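Local coordinates for protein mite allergen Der p 5 (PDB 3MQ1) that is an IgE-binding dust mite allergen of uncertain biological function that forms homodimers and, in a concentration-dependent manner, larger oligomers, at residues B[67-70]-B[71-75]; B[55-58]-B[59-63]; B[84-87]-B[88-92]. All coordinates share one frame; numbering follows the deposited sequence.

In the fold
The chain runs through three helices, 4-32, 36-63 and 71-99, and all three contacts are local. Contact 2 comes first, in the last two turns of helix 36-63. Contact 1 follows where the loop after that helix turns into the start of helix 71-99. Contact 3 lies further along helix 71-99. They stand in series; none nests in or crosses another. Contacts 1 and 2 meet where L69 packs on L63. Contacts 2 and 3 are tied by salt bridges from R57 to E88 and D85, which join helices 36-63 and 71-99. All three also touch a third subunit, another copy of the protein.

Contact 1. Residues B[67-70]-B[71-75]; sequences KDLD and IFEQY. With MPD ((4S)-2-methyl-2,4-pentanediol), chain Y.
D70 OD1 takes the backbone N-H of E73, with 2.7 Å between D70 OD1 and E73 N and an N-H...O angle of 156°. The donor approaches nearly along the C-O axis of the carboxylate. The bond depends on chi1 of D70, 61°, which sets CG between its own backbone N and carbonyl carbon and turns the carboxylate over the first helical turn. E73 returns the bond. Its chain is extended beyond CG, and E73 OE1 lies 3.1 Å from D70 N, met on the anti side and 30° out of the carboxylate plane. Together these two bonds make a capping box, with D70 at the N-cap. The first backbone bond of the turn, Q74 N to D70 O at 2.8 Å, follows directly. The D70 and E73 side chains cross at about a right angle, with D70 OD1 3.4 Å from E73 OE1. That proximity of like charges is probably eased by K41 of a third subunit, which forms a salt bridge with D70 OD2. L69 CD2 packs against the E73 carboxylate, and L69 CB meets Q74 CG. A diol, probably from the crystallisation liquor, sits beside L69 O and Q74 OE1. The contact marks the passage from the loop after helix 36-63 into helix 71-99; I71 and F72 pack on F21 and L18 of a second subunit, both on its helix 4-32.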
ATOM      1  N   LYS B  67      -6.059 -25.027   7.011  1.00 37.89           N
ATOM      2  CA  LYS B  67      -6.249 -24.945   5.565  1.00 53.85           C
ATOM      3  C   LYS B  67      -7.484 -24.148   5.144  1.00 49.98           C
ATOM      4  O   LYS B  67      -7.498 -23.540   4.073  1.00 58.33           O
ATOM      5  CB  LYS B  67      -6.307 -26.350   4.958  1.00 63.28           C
ATOM      6  CG  LYS B  67      -7.416 -27.224   5.522  1.00 68.39           C
ATOM      7  CD  LYS B  67      -7.471 -28.570   4.818  1.00 86.57           C
ATOM      8  CE  LYS B  67      -7.753 -28.407   3.334  1.00 75.72           C
ATOM      9  N   ASP B  68      -8.514 -24.152   5.982  1.00 44.23           N
ATOM     10  CA  ASP B  68      -9.782 -23.514   5.634  1.00 65.78           C
ATOM     11  C   ASP B  68      -9.827 -22.028   5.984  1.00 68.38           C
ATOM     12  O   ASP B  68     -10.899 -21.423   6.003  1.00 85.60           O
ATOM     13  CB  ASP B  68     -10.949 -24.245   6.302  1.00 82.68           C
ATOM     14  CG  ASP B  68     -11.209 -25.608   5.692  1.00 89.14           C
ATOM     15  OD1 ASP B  68     -10.883 -25.799   4.501  1.00 89.62           O
ATOM     16  OD2 ASP B  68     -11.744 -26.487   6.400  1.00 88.65           O
ATOM     17  N   LEU B  69      -8.666 -21.443   6.255  1.00 69.64           N
ATOM     18  CA  LEU B  69      -8.594 -20.030   6.610  1.00 61.98           C
ATOM     19  C   LEU B  69      -8.738 -19.132   5.387  1.00 65.54           C
ATOM     20  O   LEU B  69      -8.299 -19.483   4.292  1.00 74.89           O
ATOM     21  CB  LEU B  69      -7.277 -19.720   7.322  1.00 51.38           C
ATOM     22  CG  LEU B  69      -7.006 -20.451   8.637  1.00 44.30           C
ATOM     23  CD1 LEU B  69      -5.672 -20.010   9.213  1.00 35.69           C
ATOM     24  CD2 LEU B  69      -8.130 -20.204   9.629  1.00 41.37           C
ATOM     25  N   ASP B  70      -9.356 -17.971   5.580  1.00 48.39           N
ATOM     26  CA  ASP B  70      -9.456 -16.972   4.523  1.00 48.17           C
ATOM     27  C   ASP B  70      -8.599 -15.756   4.865  1.00 56.46           C
ATOM     28  O   ASP B  70      -7.988 -15.703   5.930  1.00 42.10           O
ATOM     29  CB  ASP B  70     -10.916 -16.565   4.288  1.00 38.59           C
ATOM     30  CG  ASP B  70     -11.560 -15.945   5.514  1.00 45.61           C
ATOM     31  OD1 ASP B  70     -10.833 -15.378   6.353  1.00 38.47           O
ATOM     32  OD2 ASP B  70     -12.801 -16.020   5.634  1.00 36.24           O
ATOM     33  N   ILE B  71      -8.564 -14.782   3.962  1.00 52.30           N
ATOM     34  CA  ILE B  71      -7.726 -13.601   4.139  1.00 53.69           C
ATOM     35  C   ILE B  71      -8.021 -12.881   5.452  1.00 52.21           C
ATOM     36  O   ILE B  71      -7.108 -12.436   6.147  1.00 65.79           O
ATOM     37  CB  ILE B  71      -7.914 -12.602   2.983  1.00 57.28           C
ATOM     38  CG1 ILE B  71      -8.245 -13.340   1.686  1.00 69.48           C
ATOM     39  CG2 ILE B  71      -6.675 -11.732   2.823  1.00 54.72           C
ATOM     40  CD1 ILE B  71      -8.504 -12.420   0.515  1.00100.60           C
ATOM     41  N   PHE B  72      -9.303 -12.770   5.784  1.00 32.06           N
ATOM     42  CA  PHE B  72      -9.731 -12.049   6.977  1.00 35.20           C
ATOM     43  C   PHE B  72      -9.336 -12.785   8.252  1.00 39.07           C
ATOM     44  O   PHE B  72      -8.992 -12.162   9.258  1.00 49.07           O
ATOM     45  CB  PHE B  72     -11.244 -11.826   6.945  1.00 44.14           C
ATOM     46  CG  PHE B  72     -11.745 -11.292   5.636  1.00 34.63           C
ATOM     47  CD1 PHE B  72     -11.525  -9.971   5.281  1.00 31.87           C
ATOM     48  CD2 PHE B  72     -12.437 -12.110   4.757  1.00 41.75           C
ATOM     49  CE1 PHE B  72     -11.984  -9.477   4.076  1.00 28.95           C
ATOM     50  CE2 PHE B  72     -12.898 -11.620   3.551  1.00 45.19           C
ATOM     51  CZ  PHE B  72     -12.671 -10.303   3.210  1.00 36.13           C
ATOM     52  N   GLU B  73      -9.390 -14.112   8.204  1.00 50.71           N
ATOM     53  CA  GLU B  73      -8.992 -14.937   9.337  1.00 37.39           C
ATOM     54  C   GLU B  73      -7.477 -14.929   9.489  1.00 38.86           C
ATOM     55  O   GLU B  73      -6.954 -14.896  10.604  1.00 31.48           O
ATOM     56  CB  GLU B  73      -9.494 -16.369   9.159  1.00 26.26           C
ATOM     57  CG  GLU B  73     -11.006 -16.508   9.196  1.00 28.02           C
ATOM     58  CD  GLU B  73     -11.465 -17.932   8.954  1.00 48.65           C
ATOM     59  OE1 GLU B  73     -11.456 -18.370   7.786  1.00 60.54           O
ATOM     60  OE2 GLU B  73     -11.836 -18.612   9.934  1.00 45.33           O
ATOM     61  N   GLN B  74      -6.778 -14.963   8.360  1.00 20.80           N
ATOM     62  CA  GLN B  74      -5.322 -14.907   8.356  1.00 43.48           C
ATOM     63  C   GLN B  74      -4.838 -13.575   8.914  1.00 50.70           C
ATOM     64  O   GLN B  74      -3.888 -13.528   9.694  1.00 50.13           O
ATOM     65  CB  GLN B  74      -4.783 -15.108   6.940  1.00 59.59           C
ATOM     66  CG  GLN B  74      -5.089 -16.470   6.340  1.00 82.15           C
ATOM     67  CD  GLN B  74      -4.653 -16.579   4.892  1.00 86.68           C
ATOM     68  OE1 GLN B  74      -4.875 -17.599   4.239  1.00 67.44           O
ATOM     69  NE2 GLN B  74      -4.030 -15.523   4.381  1.00 98.11           N
ATOM     70  N   TYR B  75      -5.498 -12.495   8.508  1.00 53.73           N
ATOM     71  CA  TYR B  75      -5.131 -11.160   8.965  1.00 57.10           C
ATOM     72  C   TYR B  75      -5.329 -11.016  10.470  1.00 49.16           C
ATOM     73  O   TYR B  75      -4.463 -10.491  11.170  1.00 36.36           O
ATOM     74  CB  TYR B  75      -5.934 -10.091   8.221  1.00 69.28           C
ATOM     75  CG  TYR B  75      -5.631  -8.679   8.668  1.00 77.39           C
ATOM     76  CD1 TYR B  75      -4.492  -8.020   8.227  1.00 74.32           C
ATOM     77  CD2 TYR B  75      -6.485  -8.004   9.531  1.00 55.77           C
ATOM     78  CE1 TYR B  75      -4.210  -6.730   8.634  1.00 73.05           C
ATOM     79  CE2 TYR B  75      -6.212  -6.713   9.942  1.00 55.22           C
ATOM     80  CZ  TYR B  75      -5.073  -6.081   9.490  1.00 64.09           C
ATOM     81  OH  TYR B  75      -4.796  -4.797   9.897  1.00 60.40           O
TER
HETATM   82  C1  MPD Y 133      -6.390 -18.711   1.627  1.00 99.13           C
HETATM   83  C2  MPD Y 133      -5.498 -19.910   1.919  1.00101.11           C
HETATM   84  O2  MPD Y 133      -5.594 -20.236   3.328  1.00107.64           O
HETATM   85  CM  MPD Y 133      -5.946 -21.115   1.103  1.00 85.31           C
HETATM   86  C3  MPD Y 133      -4.047 -19.571   1.598  1.00100.07           C

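Contact 2. Residues B[55-58]-B[59-63]; sequences GVRG and VLDRL. With PO4 (phosphate ion), chain U.
V59, L60, D61 and R62 each give their backbone N-H to the carbonyl four residues earlier, on G55, V56, R57 and G58. The closest are L60 N to V56 O and D61 N to R57 O, both 2.8 Å. The longest is R62 N to G58 O, 3.2 Å, with its donor tilted 32° from the carbonyl plane. Among apolar groups, V56 and L60 lie side by side and point the same way, with V56 CG1 4.0 Å from L60 CD1. Charged chains run parallel in the same manner. R57 CG passes 3.9 Å from D61 OD2, but the charged ends part: R57 pairs with E88, D85 and D54, and D61 with K81. R62 is poorly ordered. Its chain, extended from CG to NE, runs back along the helix past G58. One guanidinium face lies over G58 C. Near its plane, at the edge, the group meets a phosphate probably left from crystallisation: R62 NH2 is 2.6 Å from O3, and the NH1 bond to the same oxygen is weak. This is regular alpha-helix in a helical bundle, with L60 and L63 on helix 71-99 and R57 bridging to it.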
ATOM      1  N   GLY B  55       3.208 -18.396  24.808  1.00 47.85           N
ATOM      2  CA  GLY B  55       2.297 -19.505  24.587  1.00 51.21           C
ATOM      3  C   GLY B  55       1.243 -19.190  23.546  1.00 55.18           C
ATOM      4  O   GLY B  55       1.008 -19.978  22.629  1.00 60.32           O
ATOM      5  N   VAL B  56       0.608 -18.032  23.689  1.00 48.24           N
ATOM      6  CA  VAL B  56      -0.433 -17.604  22.761  1.00 45.02           C
ATOM      7  C   VAL B  56       0.096 -17.527  21.332  1.00 52.28           C
ATOM      8  O   VAL B  56      -0.596 -17.903  20.386  1.00 57.25           O
ATOM      9  CB  VAL B  56      -1.021 -16.237  23.162  1.00 44.34           C
ATOM     10  CG1 VAL B  56      -2.066 -15.791  22.152  1.00 22.06           C
ATOM     11  CG2 VAL B  56      -1.618 -16.309  24.559  1.00 31.65           C
ATOM     12  N   ARG B  57       1.323 -17.040  21.180  1.00 62.15           N
ATOM     13  CA  ARG B  57       1.946 -16.954  19.863  1.00 57.12           C
ATOM     14  C   ARG B  57       2.055 -18.336  19.235  1.00 57.71           C
ATOM     15  O   ARG B  57       1.714 -18.526  18.067  1.00 61.61           O
ATOM     16  CB  ARG B  57       3.332 -16.314  19.953  1.00 46.92           C
ATOM     17  CG  ARG B  57       4.066 -16.269  18.621  1.00 58.79           C
ATOM     18  CD  ARG B  57       5.497 -15.778  18.775  1.00 61.32           C
ATOM     19  NE  ARG B  57       5.559 -14.426  19.319  1.00 73.29           N
ATOM     20  CZ  ARG B  57       5.803 -14.143  20.594  1.00 95.92           C
ATOM     21  NH1 ARG B  57       6.014 -15.122  21.464  1.00102.78           N
ATOM     22  NH2 ARG B  57       5.839 -12.883  21.000  1.00102.44           N
ATOM     23  N   GLY B  58       2.538 -19.297  20.015  1.00 56.22           N
ATOM     24  CA  GLY B  58       2.645 -20.668  19.555  1.00 49.35           C
ATOM     25  C   GLY B  58       1.316 -21.184  19.045  1.00 55.26           C
ATOM     26  O   GLY B  58       1.259 -21.919  18.060  1.00 64.73           O
ATOM     27  N   VAL B  59       0.240 -20.791  19.718  1.00 45.17           N
ATOM     28  CA  VAL B  59      -1.104 -21.178  19.308  1.00 36.19           C
ATOM     29  C   VAL B  59      -1.485 -20.471  18.013  1.00 47.22           C
ATOM     30  O   VAL B  59      -2.094 -21.064  17.123  1.00 52.32           O
ATOM     31  CB  VAL B  59      -2.145 -20.839  20.392  1.00 36.16           C
ATOM     32  CG1 VAL B  59      -3.536 -21.254  19.941  1.00 46.63           C
ATOM     33  CG2 VAL B  59      -1.780 -21.513  21.705  1.00 30.64           C
ATOM     34  N   LEU B  60      -1.116 -19.197  17.915  1.00 44.40           N
ATOM     35  CA  LEU B  60      -1.411 -18.395  16.734  1.00 34.67           C
ATOM     36  C   LEU B  60      -0.657 -18.904  15.512  1.00 45.02           C
ATOM     37  O   LEU B  60      -1.125 -18.771  14.382  1.00 54.10           O
ATOM     38  CB  LEU B  60      -1.069 -16.926  16.989  1.00 33.37           C
ATOM     39  CG  LEU B  60      -1.891 -16.237  18.079  1.00 40.08           C
ATOM     40  CD1 LEU B  60      -1.361 -14.840  18.353  1.00 25.60           C
ATOM     41  CD2 LEU B  60      -3.360 -16.194  17.691  1.00 33.95           C
ATOM     42  N   ASP B  61       0.518 -19.482  15.746  1.00 49.12           N
ATOM     43  CA  ASP B  61       1.317 -20.056  14.670  1.00 56.62           C
ATOM     44  C   ASP B  61       0.674 -21.336  14.149  1.00 69.21           C
ATOM     45  O   ASP B  61       0.686 -21.604  12.948  1.00 71.99           O
ATOM     46  CB  ASP B  61       2.741 -20.342  15.150  1.00 63.66           C
ATOM     47  CG  ASP B  61       3.583 -19.085  15.257  1.00 65.82           C
ATOM     48  OD1 ASP B  61       3.269 -18.099  14.559  1.00 55.83           O
ATOM     49  OD2 ASP B  61       4.561 -19.088  16.033  1.00 74.01           O
ATOM     50  N   ARG B  62       0.115 -22.122  15.063  1.00 65.66           N
ATOM     51  CA  ARG B  62      -0.553 -23.367  14.708  1.00 54.20           C
ATOM     52  C   ARG B  62      -1.824 -23.092  13.916  1.00 50.18           C
ATOM     53  O   ARG B  62      -2.100 -23.753  12.914  1.00 47.61           O
ATOM     54  CB  ARG B  62      -0.888 -24.165  15.969  1.00 68.96           C
ATOM     55  CG  ARG B  62       0.323 -24.549  16.799  1.00 83.07           C
ATOM     56  CD  ARG B  62      -0.080 -24.966  18.204  1.00109.76           C
ATOM     57  NE  ARG B  62       1.082 -25.248  19.039  1.00127.77           N
ATOM     58  CZ  ARG B  62       1.024 -25.489  20.345  1.00140.70           C
ATOM     59  NH1 ARG B  62      -0.143 -25.478  20.975  1.00142.07           N
ATOM     60  NH2 ARG B  62       2.137 -25.736  21.021  1.00145.11           N
ATOM     61  N   LEU B  63      -2.596 -22.111  14.374  1.00 48.20           N
ATOM     62  CA  LEU B  63      -3.846 -21.741  13.722  1.00 47.68           C
ATOM     63  C   LEU B  63      -3.624 -21.328  12.273  1.00 49.19           C
ATOM     64  O   LEU B  63      -4.412 -21.671  11.394  1.00 49.67           O
ATOM     65  CB  LEU B  63      -4.528 -20.607  14.487  1.00 45.08           C
ATOM     66  CG  LEU B  63      -5.025 -20.946  15.892  1.00 31.21           C
ATOM     67  CD1 LEU B  63      -5.478 -19.691  16.621  1.00 35.98           C
ATOM     68  CD2 LEU B  63      -6.147 -21.971  15.828  1.00 26.19           C
TER
HETATM   69  P   PO4 U 213       1.901 -23.694  23.989  1.00193.96           P
HETATM   70  O1  PO4 U 213       2.914 -23.024  23.091  1.00191.94           O
HETATM   71  O2  PO4 U 213       0.652 -22.849  24.053  1.00198.74           O
HETATM   72  O3  PO4 U 213       1.538 -25.049  23.437  1.00199.62           O
HETATM   73  O4  PO4 U 213       2.481 -23.853  25.374  1.00189.67           O

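Contact 3. Residues B[84-87]-B[88-92]; sequences GDIL and ERDLK
L87 has CG opposite its backbone N (chi1 176°), while L91 has CG opposite its carbonyl carbon (chi1 -68°). These settings bring the two leucines together one turn apart. L87 CG and L91 CD1 meet at 4.0 Å, the side chains running at a slant to each other. L87 O accepts from L91 N. Backbone bonds hold the turn. E88 N gives to G84 O at 3.1 Å. R89 N to D85 O is shorter, 2.8 Å, and D90 N to I86 O is nearly straight at 168°. The acidic groups of D85 and E88 do not touch: D85 OD1 and E88 OE1 are 5.1 Å apart. Both bind NH2 of R57 on helix 36-63, which probably offsets their like charges. The leucines serve the same interface, since L87 and L91 pack on I53. On L87, I9 of a third subunit also packs. The whole stretch lies within an immunodominant conformational IgE-binding epitope. It is amphipathic alpha-helix, as expected in a helical bundle, with leucines in the seam and a charged bridge beside them.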
ATOM      1  N   GLY B  84       1.127  -9.074  19.884  1.00 48.92           N
ATOM      2  CA  GLY B  84       1.783  -9.854  20.916  1.00 53.13           C
ATOM      3  C   GLY B  84       3.271  -9.571  20.959  1.00 63.93           C
ATOM      4  O   GLY B  84       3.878  -9.542  22.030  1.00 64.22           O
ATOM      5  N   ASP B  85       3.861  -9.361  19.787  1.00 65.85           N
ATOM      6  CA  ASP B  85       5.281  -9.046  19.689  1.00 78.85           C
ATOM      7  C   ASP B  85       5.590  -7.696  20.328  1.00 77.79           C
ATOM      8  O   ASP B  85       6.445  -7.598  21.207  1.00 61.95           O
ATOM      9  CB  ASP B  85       5.736  -9.054  18.227  1.00 84.09           C
ATOM     10  CG  ASP B  85       5.689 -10.439  17.609  1.00 76.35           C
ATOM     11  OD1 ASP B  85       5.606 -11.427  18.367  1.00 84.16           O
ATOM     12  OD2 ASP B  85       5.740 -10.537  16.365  1.00 65.02           O
ATOM     13  N   ILE B  86       4.887  -6.659  19.883  1.00 75.87           N
ATOM     14  CA  ILE B  86       5.091  -5.311  20.401  1.00 74.20           C
ATOM     15  C   ILE B  86       4.947  -5.261  21.919  1.00 81.67           C
ATOM     16  O   ILE B  86       5.816  -4.740  22.617  1.00 80.25           O
ATOM     17  CB  ILE B  86       4.111  -4.306  19.767  1.00 62.65           C
ATOM     18  CG1 ILE B  86       4.350  -4.208  18.260  1.00 59.48           C
ATOM     19  CG2 ILE B  86       4.256  -2.938  20.419  1.00 72.29           C
ATOM     20  CD1 ILE B  86       3.460  -3.201  17.564  1.00 56.55           C
ATOM     21  N   LEU B  87       3.842  -5.804  22.420  1.00 71.98           N
ATOM     22  CA  LEU B  87       3.586  -5.836  23.855  1.00 64.54           C
ATOM     23  C   LEU B  87       4.755  -6.458  24.609  1.00 70.74           C
ATOM     24  O   LEU B  87       5.291  -5.863  25.543  1.00 86.94           O
ATOM     25  CB  LEU B  87       2.300  -6.609  24.153  1.00 56.48           C
ATOM     26  CG  LEU B  87       1.951  -6.797  25.631  1.00 42.81           C
ATOM     27  CD1 LEU B  87       1.907  -5.457  26.349  1.00 50.88           C
ATOM     28  CD2 LEU B  87       0.630  -7.535  25.782  1.00 43.29           C
ATOM     29  N   GLU B  88       5.146  -7.659  24.196  1.00 62.10           N
ATOM     30  CA  GLU B  88       6.244  -8.370  24.841  1.00 64.80           C
ATOM     31  C   GLU B  88       7.553  -7.599  24.709  1.00 90.73           C
ATOM     32  O   GLU B  88       8.374  -7.593  25.626  1.00110.13           O
ATOM     33  CB  GLU B  88       6.398  -9.771  24.247  1.00 58.07           C
ATOM     34  CG  GLU B  88       7.422 -10.635  24.963  1.00 65.59           C
ATOM     35  CD  GLU B  88       7.620 -11.978  24.292  1.00 74.95           C
ATOM     36  OE1 GLU B  88       7.357 -12.080  23.076  1.00 67.20           O
ATOM     37  OE2 GLU B  88       8.043 -12.931  24.979  1.00 79.83           O
ATOM     38  N   ARG B  89       7.741  -6.951  23.564  1.00 94.03           N
ATOM     39  CA  ARG B  89       8.941  -6.162  23.315  1.00103.31           C
ATOM     40  C   ARG B  89       9.132  -5.104  24.395  1.00 95.48           C
ATOM     41  O   ARG B  89      10.190  -5.022  25.018  1.00 94.46           O
ATOM     42  CB  ARG B  89       8.876  -5.501  21.937  1.00122.21           C
ATOM     43  CG  ARG B  89      10.072  -4.621  21.610  1.00137.19           C
ATOM     44  CD  ARG B  89       9.946  -4.006  20.225  1.00149.49           C
ATOM     45  NE  ARG B  89       9.834  -5.025  19.185  1.00159.07           N
ATOM     46  CZ  ARG B  89       9.720  -4.759  17.887  1.00166.08           C
ATOM     47  NH1 ARG B  89       9.702  -3.503  17.463  1.00174.40           N
ATOM     48  NH2 ARG B  89       9.623  -5.750  17.012  1.00161.14           N
ATOM     49  N   ASP B  90       8.100  -4.295  24.613  1.00 97.81           N
ATOM     50  CA  ASP B  90       8.149  -3.251  25.629  1.00 98.29           C
ATOM     51  C   ASP B  90       8.295  -3.850  27.023  1.00 97.43           C
ATOM     52  O   ASP B  90       8.970  -3.284  27.881  1.00120.69           O
ATOM     53  CB  ASP B  90       6.900  -2.371  25.557  1.00 81.14           C
ATOM     54  CG  ASP B  90       6.803  -1.604  24.252  1.00 85.23           C
ATOM     55  OD1 ASP B  90       7.758  -1.669  23.451  1.00 96.66           O
ATOM     56  OD2 ASP B  90       5.772  -0.935  24.029  1.00 80.29           O
ATOM     57  N   LEU B  91       7.659  -4.996  27.240  1.00 74.55           N
ATOM     58  CA  LEU B  91       7.752  -5.693  28.518  1.00 65.17           C
ATOM     59  C   LEU B  91       9.195  -6.069  28.831  1.00 81.29           C
ATOM     60  O   LEU B  91       9.708  -5.761  29.907  1.00 83.49           O
ATOM     61  CB  LEU B  91       6.879  -6.949  28.511  1.00 50.71           C
ATOM     62  CG  LEU B  91       5.364  -6.738  28.471  1.00 72.07           C
ATOM     63  CD1 LEU B  91       4.644  -8.064  28.291  1.00 90.45           C
ATOM     64  CD2 LEU B  91       4.887  -6.029  29.730  1.00 57.23           C
ATOM     65  N   LYS B  92       9.845  -6.736  27.883  1.00 83.06           N
ATOM     66  CA  LYS B  92      11.223  -7.175  28.061  1.00 80.08           C
ATOM     67  C   LYS B  92      12.158  -5.994  28.302  1.00 95.02           C
ATOM     68  O   LYS B  92      13.055  -6.063  29.143  1.00 88.59           O
ATOM     69  CB  LYS B  92      11.690  -7.979  26.845  1.00 64.52           C
TER